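Local coordinates for uncharacterized protein SP1917 (Streptococcus pneumoniae, PDB 3C9P) that is of unknown function but belongs to a family of conserved bacterial proteins (DUF2200) and folds as a compact, mainly helical single chain, at residues S39-Y44 with D100-W105; A19-V24 with G29-V34; Q6-M11 with E95-D100. All coordinates share one frame; numbering follows the deposited sequence.

Interaction 1 of 3, residues S39-Y44 with D100-W105. With EDO (1,2-ethanediol), chain B.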
loop_
_atom_site.group_PDB
_atom_site.type_symbol
_atom_site.label_atom_id
_atom_site.label_comp_id
_atom_site.label_asym_id
_atom_site.label_seq_id
_atom_site.Cartn_x
_atom_site.Cartn_y
_atom_site.Cartn_z
ATOM N N SER A 39 1.476 0.540 -7.181
ATOM C CA SER A 39 2.342 0.113 -8.291
ATOM C C SER A 39 3.841 0.367 -7.996
ATOM O O SER A 39 4.686 -0.504 -8.188
ATOM C CB SER A 39 1.939 0.868 -9.554
ATOM O OG SER A 39 2.797 0.513 -10.640
ATOM N N TRP A 40 4.151 1.564 -7.514
ATOM C CA TRP A 40 5.522 1.916 -7.145
ATOM C C TRP A 40 6.101 0.951 -6.108
ATOM O O TRP A 40 7.190 0.408 -6.287
ATOM C CB TRP A 40 5.562 3.360 -6.627
ATOM C CG TRP A 40 6.930 3.773 -6.180
ATOM C CD1 TRP A 40 7.977 4.164 -6.954
ATOM C CD2 TRP A 40 7.382 3.827 -4.840
ATOM N NE1 TRP A 40 9.059 4.469 -6.173
ATOM C CE2 TRP A 40 8.712 4.279 -4.864
ATOM C CE3 TRP A 40 6.765 3.581 -3.604
ATOM C CZ2 TRP A 40 9.459 4.452 -3.712
ATOM C CZ3 TRP A 40 7.518 3.737 -2.452
ATOM C CH2 TRP A 40 8.840 4.199 -2.515
ATOM N N LEU A 41 5.343 0.705 -5.050
ATOM C CA LEU A 41 5.793 -0.153 -3.958
ATOM C C LEU A 41 6.039 -1.593 -4.372
ATOM O O LEU A 41 7.075 -2.186 -4.024
ATOM C CB LEU A 41 4.767 -0.143 -2.803
ATOM C CG LEU A 41 5.043 -1.138 -1.686
ATOM C CD1 LEU A 41 6.349 -0.754 -0.921
ATOM C CD2 LEU A 41 3.863 -1.188 -0.721
ATOM N N THR A 42 5.082 -2.154 -5.105
ATOM C CA THR A 42 5.050 -3.590 -5.351
ATOM C C THR A 42 5.670 -4.021 -6.684
ATOM O O THR A 42 6.032 -5.178 -6.839
ATOM C CB THR A 42 3.597 -4.085 -5.337
ATOM O OG1 THR A 42 2.904 -3.416 -6.381
ATOM C CG2 THR A 42 2.911 -3.781 -3.979
ATOM N N GLY A 43 5.775 -3.115 -7.650
ATOM C CA GLY A 43 6.224 -3.489 -8.993
ATOM C C GLY A 43 5.099 -3.943 -9.926
ATOM O O GLY A 43 5.327 -4.133 -11.114
ATOM N N TYR A 44 3.888 -4.134 -9.398
ATOM C CA TYR A 44 2.699 -4.384 -10.237
ATOM C C TYR A 44 2.449 -3.164 -11.119
ATOM O O TYR A 44 2.601 -2.031 -10.641
ATOM C CB TYR A 44 1.464 -4.525 -9.360
ATOM C CG TYR A 44 1.255 -5.872 -8.708
ATOM C CD1 TYR A 44 1.090 -7.030 -9.464
ATOM C CD2 TYR A 44 1.143 -5.965 -7.320
ATOM C CE1 TYR A 44 0.854 -8.282 -8.827
ATOM C CE2 TYR A 44 0.912 -7.178 -6.691
ATOM C CZ TYR A 44 0.778 -8.334 -7.446
ATOM O OH TYR A 44 0.510 -9.519 -6.786
ATOM N N ASP A 100 0.038 1.103 3.744
ATOM C CA ASP A 100 -0.848 1.923 4.586
ATOM C C ASP A 100 -0.252 3.298 4.841
ATOM O O ASP A 100 -0.999 4.291 4.881
ATOM C CB ASP A 100 -1.164 1.269 5.920
ATOM C CG ASP A 100 -2.097 0.053 5.789
ATOM O OD1 ASP A 100 -3.041 0.044 4.969
ATOM O OD2 ASP A 100 -1.892 -0.903 6.549
ATOM N N LYS A 101 1.069 3.355 5.061
ATOM C CA LYS A 101 1.772 4.625 5.275
ATOM C C LYS A 101 1.696 5.507 4.023
ATOM O O LYS A 101 1.424 6.710 4.130
ATOM C CB LYS A 101 3.244 4.375 5.687
ATOM C CG LYS A 101 4.032 5.616 6.094
ATOM C CD LYS A 101 3.444 6.265 7.333
ATOM C CE LYS A 101 4.506 6.996 8.129
ATOM N NZ LYS A 101 3.826 7.674 9.281
ATOM N N LEU A 102 1.915 4.917 2.842
ATOM C CA LEU A 102 1.853 5.691 1.593
ATOM C C LEU A 102 0.450 6.271 1.369
ATOM O O LEU A 102 0.303 7.412 0.938
ATOM C CB LEU A 102 2.282 4.847 0.372
ATOM C CG LEU A 102 3.687 4.218 0.425
ATOM C CD1 LEU A 102 3.961 3.279 -0.794
ATOM C CD2 LEU A 102 4.749 5.323 0.493
ATOM N N VAL A 103 -0.565 5.472 1.693
ATOM C CA VAL A 103 -1.952 5.856 1.543
ATOM C C VAL A 103 -2.298 6.902 2.596
ATOM O O VAL A 103 -3.081 7.815 2.329
ATOM C CB VAL A 103 -2.900 4.634 1.652
ATOM C CG1 VAL A 103 -4.336 5.074 1.677
ATOM C CG2 VAL A 103 -2.703 3.732 0.423
ATOM N N ASP A 104 -1.707 6.783 3.780
ATOM C CA ASP A 104 -1.908 7.842 4.793
ATOM C C ASP A 104 -1.426 9.203 4.290
ATOM O O ASP A 104 -2.136 10.203 4.461
ATOM C CB ASP A 104 -1.260 7.486 6.111
ATOM C CG ASP A 104 -1.840 8.296 7.278
ATOM O OD1 ASP A 104 -3.084 8.449 7.373
ATOM O OD2 ASP A 104 -1.028 8.771 8.085
ATOM N N TRP A 105 -0.265 9.249 3.632
ATOM C CA TRP A 105 0.176 10.498 2.992
ATOM C C TRP A 105 -0.863 11.038 2.007
ATOM O O TRP A 105 -1.119 12.224 1.997
ATOM C CB TRP A 105 1.533 10.367 2.286
ATOM C CG TRP A 105 2.706 10.247 3.211
ATOM C CD1 TRP A 105 3.542 9.156 3.338
ATOM C CD2 TRP A 105 3.196 11.240 4.124
ATOM N NE1 TRP A 105 4.513 9.417 4.279
ATOM C CE2 TRP A 105 4.324 10.681 4.784
ATOM C CE3 TRP A 105 2.788 12.543 4.462
ATOM C CZ2 TRP A 105 5.054 11.380 5.754
ATOM C CZ3 TRP A 105 3.517 13.251 5.452
ATOM C CH2 TRP A 105 4.644 12.658 6.085
HETATM C C1 EDO B . -4.511 -2.771 6.202
HETATM O O1 EDO B . -5.259 -1.787 6.916
HETATM C C2 EDO B . -5.127 -2.922 4.824
HETATM O O2 EDO B . -5.915 -1.765 4.545
#
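One methyl of Leu102, CD1, rests against both Trp40 and Leu41 and carries this contact between helix 31-42 and helix 91-107. Along the first segment, Ser39 starts the final turn of its helix. Its OG lies in the carbonyl plane of Tyr44 O and donates to it at 2.6 Å, tying the helix to the chain that follows it. Trp40 comes next. With its CG swung to the far side of CA from the backbone N (chi1 178°), it offers the edge of its six-membered ring: CZ3 lies 4.0 Å from Leu102 CD1, close to the ring plane, and the two side chains cross at about a right angle. The indole NE1 bonds to Glu120 OE2, which helps fix how the ring is turned.

Leu41 adds its CB, 4.0 Å from Leu102 CD1, so the methyl is met from two residues of one helix. Here helix 31-42 comes to its end: Thr42 OG1 accepts from Tyr44 N at 3.3 Å, an ST turn, and also bonds to Thr38 O. Gly43 leaves the helix with a positive phi of 88°, while its N still bonds to Ser39 O. Tyr44 then heads for Phe62, stacking on its ring and bonding through OH to its carbonyl O.

Helix 112-119 packs on the same residues: its Val115 and Tyr119 touch Leu102, and its Leu116 touches Trp40. At the start of 100-105, Asp100 OD1 takes a weak hydrogen bond of 3.4 Å from O2 of a 1,2-ethanediol, probably a leftover of crystallisation.

Interaction 2 of 3, residues A19-V24 with G29-V34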
loop_
_atom_site.group_PDB
_atom_site.type_symbol
_atom_site.label_atom_id
_atom_site.label_comp_id
_atom_site.label_asym_id
_atom_site.label_seq_id
_atom_site.Cartn_x
_atom_site.Cartn_y
_atom_site.Cartn_z
ATOM N N ALA A 19 -11.491 -0.202 0.100
ATOM C CA ALA A 19 -11.558 0.570 1.351
ATOM C C ALA A 19 -10.414 1.579 1.497
ATOM O O ALA A 19 -10.629 2.662 2.041
ATOM C CB ALA A 19 -11.604 -0.383 2.567
ATOM N N LEU A 20 -9.198 1.227 1.047
ATOM C CA LEU A 20 -8.072 2.190 1.006
ATOM C C LEU A 20 -8.434 3.402 0.144
ATOM O O LEU A 20 -8.272 4.562 0.547
ATOM C CB LEU A 20 -6.798 1.557 0.408
ATOM C CG LEU A 20 -5.922 0.517 1.106
ATOM C CD1 LEU A 20 -4.749 0.187 0.201
ATOM C CD2 LEU A 20 -5.434 0.990 2.467
ATOM N N ILE A 21 -8.940 3.116 -1.050
ATOM C CA ILE A 21 -9.399 4.162 -1.970
ATOM C C ILE A 21 -10.484 5.034 -1.340
ATOM O O ILE A 21 -10.441 6.262 -1.447
ATOM C CB ILE A 21 -9.873 3.556 -3.308
ATOM C CG1 ILE A 21 -8.649 3.052 -4.090
ATOM C CG2 ILE A 21 -10.656 4.609 -4.147
ATOM C CD1 ILE A 21 -8.959 2.102 -5.164
ATOM N N ALA A 22 -11.442 4.409 -0.670
ATOM C CA ALA A 22 -12.523 5.167 -0.043
ATOM C C ALA A 22 -11.984 6.153 0.996
ATOM O O ALA A 22 -12.480 7.257 1.069
ATOM C CB ALA A 22 -13.553 4.240 0.574
ATOM N N LYS A 23 -11.000 5.722 1.805
ATOM C CA LYS A 23 -10.332 6.590 2.780
ATOM C C LYS A 23 -9.755 7.815 2.088
ATOM O O LYS A 23 -9.939 8.948 2.545
ATOM C CB LYS A 23 -9.194 5.827 3.479
ATOM C CG LYS A 23 -9.663 4.743 4.426
ATOM C CD LYS A 23 -8.635 3.632 4.575
ATOM C CE LYS A 23 -9.231 2.426 5.305
ATOM N NZ LYS A 23 -8.458 1.181 4.999
ATOM N N VAL A 24 -9.044 7.587 0.981
ATOM C CA VAL A 24 -8.424 8.701 0.273
ATOM C C VAL A 24 -9.471 9.614 -0.374
ATOM O O VAL A 24 -9.371 10.845 -0.299
ATOM C CB VAL A 24 -7.392 8.197 -0.755
ATOM C CG1 VAL A 24 -6.865 9.349 -1.607
ATOM C CG2 VAL A 24 -6.239 7.502 -0.018
ATOM N N GLY A 29 -8.811 13.162 -1.987
ATOM C CA GLY A 29 -7.817 12.617 -2.904
ATOM C C GLY A 29 -8.431 11.827 -4.058
ATOM O O GLY A 29 -9.655 11.746 -4.187
ATOM N N LYS A 30 -7.577 11.211 -4.876
ATOM C CA LYS A 30 -8.021 10.537 -6.104
ATOM C C LYS A 30 -7.634 9.058 -6.099
ATOM O O LYS A 30 -6.541 8.708 -5.687
ATOM C CB LYS A 30 -7.404 11.212 -7.338
ATOM C CG LYS A 30 -8.041 12.545 -7.740
ATOM C CD LYS A 30 -7.753 12.865 -9.210
ATOM C CE LYS A 30 -8.390 14.198 -9.627
ATOM N NZ LYS A 30 -8.705 14.296 -11.097
ATOM N N ALA A 31 -8.523 8.202 -6.596
ATOM C CA ALA A 31 -8.240 6.765 -6.702
ATOM C C ALA A 31 -6.933 6.480 -7.445
ATOM O O ALA A 31 -6.158 5.579 -7.055
ATOM C CB ALA A 31 -9.418 6.026 -7.401
ATOM N N GLU A 32 -6.696 7.228 -8.527
ATOM C CA GLU A 32 -5.489 7.056 -9.326
ATOM C C GLU A 32 -4.215 7.175 -8.488
ATOM O O GLU A 32 -3.268 6.453 -8.727
ATOM C CB GLU A 32 -5.459 8.041 -10.516
ATOM C CG GLU A 32 -4.396 7.716 -11.573
ATOM C CD GLU A 32 -4.522 6.331 -12.271
ATOM O OE1 GLU A 32 -5.636 5.782 -12.428
ATOM O OE2 GLU A 32 -3.473 5.800 -12.701
ATOM N N SER A 33 -4.201 8.052 -7.482
ATOM C CA SER A 33 -3.014 8.232 -6.639
ATOM C C SER A 33 -2.666 6.966 -5.852
ATOM O O SER A 33 -1.477 6.640 -5.640
ATOM C CB SER A 33 -3.212 9.389 -5.659
ATOM O OG SER A 33 -3.610 10.551 -6.340
ATOM N N VAL A 34 -3.703 6.266 -5.404
ATOM C CA VAL A 34 -3.559 4.997 -4.696
ATOM C C VAL A 34 -2.965 3.948 -5.608
ATOM O O VAL A 34 -2.011 3.244 -5.204
ATOM C CB VAL A 34 -4.892 4.487 -4.089
ATOM C CG1 VAL A 34 -4.691 3.132 -3.374
ATOM C CG2 VAL A 34 -5.433 5.500 -3.091
#
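Val24 presses both its methyls against the second segment. CG1 lies over the backbone at the start of 29-34, 3.6 Å from Gly29 CA, and CG2 reaches the side chain of Val34. Because glycine has no side chain of its own, its main chain can come in this near. The same pair of residues is joined through the backbone as well: Gly29 N donates to Val24 O at 2.9 Å in a bent hydrogen bond that spans the connection between the two helices.

Helix 13-26 passes here through a short connection into helix 31-42, a helix-loop-helix unit whose two arms pack on each other just beside the turn. Val34, in the first turn of the second arm, has the largest share of buried surface on its side. Its CG2 lies 3.8 Å from Val24 CG2, the two side chains sliding past each other in opposite directions, and its CB lies 4.0 Å from Ile21 CG1.

Ile21 divides its two branches between two partners. CG1 is set opposite the carbonyl carbon (chi1 -71°) and runs to Val34, while CG2 meets Ala31 CB at 3.8 Å. This pair marks the outer side of the contact, where both residues also touch a crystal neighbour. Val24 continues onto Val103 of helix 91-107, which ties the unit to the interior of the protein. Val34 also rests on Tyr17, one helical turn before Ile21.

Interaction 3 of 3, residues Q6-M11 with E95-D100. With EDO (1,2-ethanediol), chain B.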
loop_
_atom_site.group_PDB
_atom_site.type_symbol
_atom_site.label_atom_id
_atom_site.label_comp_id
_atom_site.label_asym_id
_atom_site.label_seq_id
_atom_site.Cartn_x
_atom_site.Cartn_y
_atom_site.Cartn_z
ATOM N N GLN A 6 -3.027 -11.612 11.261
ATOM C CA GLN A 6 -2.902 -12.390 10.030
ATOM C C GLN A 6 -4.263 -12.735 9.408
ATOM O O GLN A 6 -4.323 -13.165 8.262
ATOM C CB GLN A 6 -2.077 -13.653 10.291
ATOM C CG GLN A 6 -0.645 -13.309 10.772
ATOM C CD GLN A 6 0.327 -14.486 10.725
ATOM O OE1 GLN A 6 -0.075 -15.634 10.780
ATOM N NE2 GLN A 6 1.619 -14.185 10.636
ATOM N N LYS A 7 -5.347 -12.533 10.158
ATOM C CA LYS A 7 -6.700 -12.591 9.584
ATOM C C LYS A 7 -6.813 -11.678 8.349
ATOM O O LYS A 7 -7.511 -12.009 7.390
ATOM C CB LYS A 7 -7.784 -12.248 10.638
ATOM C CG LYS A 7 -7.890 -13.345 11.721
ATOM C CD LYS A 7 -8.902 -13.092 12.845
ATOM C CE LYS A 7 -8.669 -14.158 13.952
ATOM N NZ LYS A 7 -9.463 -13.974 15.219
ATOM N N LEU A 8 -6.107 -10.554 8.364
ATOM C CA LEU A 8 -6.056 -9.668 7.194
ATOM C C LEU A 8 -5.613 -10.373 5.895
ATOM O O LEU A 8 -6.120 -10.077 4.810
ATOM C CB LEU A 8 -5.112 -8.491 7.471
ATOM C CG LEU A 8 -4.956 -7.433 6.389
ATOM C CD1 LEU A 8 -6.300 -6.748 6.014
ATOM C CD2 LEU A 8 -3.962 -6.401 6.880
ATOM N N TYR A 9 -4.650 -11.274 6.006
ATOM C CA TYR A 9 -4.073 -11.905 4.820
ATOM C C TYR A 9 -5.120 -12.658 4.003
ATOM O O TYR A 9 -4.951 -12.828 2.803
ATOM C CB TYR A 9 -2.973 -12.878 5.211
ATOM C CG TYR A 9 -1.813 -12.301 5.993
ATOM C CD1 TYR A 9 -1.605 -10.908 6.093
ATOM C CD2 TYR A 9 -0.893 -13.158 6.611
ATOM C CE1 TYR A 9 -0.550 -10.398 6.803
ATOM C CE2 TYR A 9 0.188 -12.653 7.319
ATOM C CZ TYR A 9 0.338 -11.269 7.417
ATOM O OH TYR A 9 1.407 -10.771 8.107
ATOM N N ASN A 10 -6.182 -13.128 4.658
ATOM C CA ASN A 10 -7.165 -13.954 3.995
ATOM C C ASN A 10 -8.413 -13.193 3.604
ATOM O O ASN A 10 -9.325 -13.782 3.028
ATOM C CB ASN A 10 -7.509 -15.165 4.861
ATOM C CG ASN A 10 -6.274 -15.977 5.204
ATOM O OD1 ASN A 10 -5.426 -16.222 4.337
ATOM N ND2 ASN A 10 -6.133 -16.348 6.485
HETATM N N MSE A 11 -8.465 -11.900 3.929
HETATM C CA MSE A 11 -9.555 -11.036 3.438
HETATM C C MSE A 11 -9.358 -10.771 1.955
HETATM O O MSE A 11 -8.236 -10.716 1.485
HETATM C CB MSE A 11 -9.624 -9.743 4.235
HETATM C CG MSE A 11 -9.906 -10.045 5.720
HETATM SE SE MSE A 11 -10.076 -8.363 6.690
HETATM C CE MSE A 11 -9.761 -9.038 8.526
ATOM N N GLU A 95 5.206 -5.126 4.613
ATOM C CA GLU A 95 4.920 -4.551 3.278
ATOM C C GLU A 95 3.518 -3.945 3.239
ATOM O O GLU A 95 3.304 -2.889 2.646
ATOM C CB GLU A 95 5.058 -5.604 2.157
ATOM C CG GLU A 95 6.433 -6.331 2.081
ATOM C CD GLU A 95 7.639 -5.394 1.906
ATOM O OE1 GLU A 95 7.468 -4.160 1.899
ATOM O OE2 GLU A 95 8.771 -5.910 1.765
ATOM N N ILE A 96 2.568 -4.628 3.873
ATOM C CA ILE A 96 1.181 -4.160 3.939
ATOM C C ILE A 96 1.137 -2.810 4.661
ATOM O O ILE A 96 0.459 -1.878 4.214
ATOM C CB ILE A 96 0.277 -5.201 4.641
ATOM C CG1 ILE A 96 0.007 -6.377 3.679
ATOM C CG2 ILE A 96 -1.030 -4.563 5.200
ATOM C CD1 ILE A 96 -0.752 -7.624 4.300
ATOM N N ARG A 97 1.857 -2.712 5.775
ATOM C CA ARG A 97 1.866 -1.482 6.563
ATOM C C ARG A 97 2.624 -0.377 5.847
ATOM O O ARG A 97 2.287 0.785 6.013
ATOM C CB ARG A 97 2.425 -1.714 7.966
ATOM C CG ARG A 97 1.510 -2.582 8.856
ATOM C CD ARG A 97 0.165 -1.863 9.094
ATOM N NE ARG A 97 -0.676 -2.585 10.044
ATOM C CZ ARG A 97 -1.892 -3.057 9.779
ATOM N NH1 ARG A 97 -2.435 -2.902 8.588
ATOM N NH2 ARG A 97 -2.571 -3.683 10.726
ATOM N N ARG A 98 3.620 -0.726 5.036
ATOM C CA ARG A 98 4.277 0.311 4.209
ATOM C C ARG A 98 3.284 0.902 3.206
ATOM O O ARG A 98 3.247 2.132 3.024
ATOM C CB ARG A 98 5.515 -0.231 3.488
ATOM C CG ARG A 98 6.688 -0.493 4.396
ATOM C CD ARG A 98 7.807 -1.204 3.656
ATOM N NE ARG A 98 8.972 -1.342 4.534
ATOM C CZ ARG A 98 9.810 -2.371 4.561
ATOM N NH1 ARG A 98 9.637 -3.424 3.771
ATOM N NH2 ARG A 98 10.833 -2.343 5.399
ATOM N N LEU A 99 2.454 0.062 2.588
ATOM C CA LEU A 99 1.364 0.634 1.747
ATOM C C LEU A 99 0.400 1.536 2.541
ATOM O O LEU A 99 0.006 2.628 2.076
ATOM C CB LEU A 99 0.594 -0.434 0.951
ATOM C CG LEU A 99 -0.486 0.156 0.015
ATOM C CD1 LEU A 99 0.121 1.087 -1.030
ATOM C CD2 LEU A 99 -1.317 -0.953 -0.643
ATOM N N ASP A 100 0.038 1.103 3.744
ATOM C CA ASP A 100 -0.848 1.923 4.586
ATOM C C ASP A 100 -0.252 3.298 4.841
ATOM O O ASP A 100 -0.999 4.291 4.881
ATOM C CB ASP A 100 -1.164 1.269 5.920
ATOM C CG ASP A 100 -2.097 0.053 5.789
ATOM O OD1 ASP A 100 -3.041 0.044 4.969
ATOM O OD2 ASP A 100 -1.892 -0.903 6.549
HETATM C C1 EDO B . -4.511 -2.771 6.202
HETATM O O1 EDO B . -5.259 -1.787 6.916
HETATM C C2 EDO B . -5.127 -2.922 4.824
HETATM O O2 EDO B . -5.915 -1.765 4.545
#
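The N-terminal loop that precedes helix 13-26 lies against helix 91-107 by way of Leu8 and Tyr9, which meet Ile96 and Arg97. Leu8 and Ile96 reach toward each other tip to tip: CD2 of the leucine stands 3.8 Å from Ile96 CG2. The other branch of Ile96 serves the tyrosine. A chi1 of -75° turns CG1 away from the carbonyl carbon, beside the backbone N, and carries CD1 to Tyr9 CE1 at 3.7 Å, slanting in on the ring. Above the centre of that ring, 4.0 Å from its plane, sits Gln6 CA, so the loop folds its own backbone over the aromatic. The phenol OH bonds to Asp90 OD2, which also takes Gln6 NE2 and thus holds both loop side chains at one carboxylate. Phe63 of helix 59-64 packs on Ile96 as well.

Arg97 bends at chi2 and brings NH1 within 4.2 Å of Leu8 CD2. Its guanidinium is held at two points: NH2 bonds to Ala3 O, farther up the N-terminal chain, and NH1 makes a salt bridge to Asp100 OD2 of 2.9 Å, meeting that oxygen nearly along its C-O axis. The bound 1,2-ethanediol lies beside this pair, its C1 in the plane of the guanidinium at the edge, 3.2 Å from Arg97 NH1 and 3.7 Å from Leu8 CD2.

How the interactions relate
Helix 91-107 runs through the middle: interactions 1 and 3 use successive stretches of it and share Asp100, their centres about 12 Å apart and Leu41 packing on Leu99, and Val103 on the same helix touches Val24 of interaction 2. Interaction 2 joins helix 13-26 to the start of helix 31-42, whose other end belongs to interaction 1; their centres are about 11 Å apart. Along the chain, interaction 2 closes before interaction 1 opens and is nested inside the loop closed by interaction 3, while interactions 1 and 3 interleave. Centres of 2 and 3 lie about 16 Å apart, bridged by Leu20 against Leu99. The N-terminal loop and first two helices thus all pack on helix 91-107.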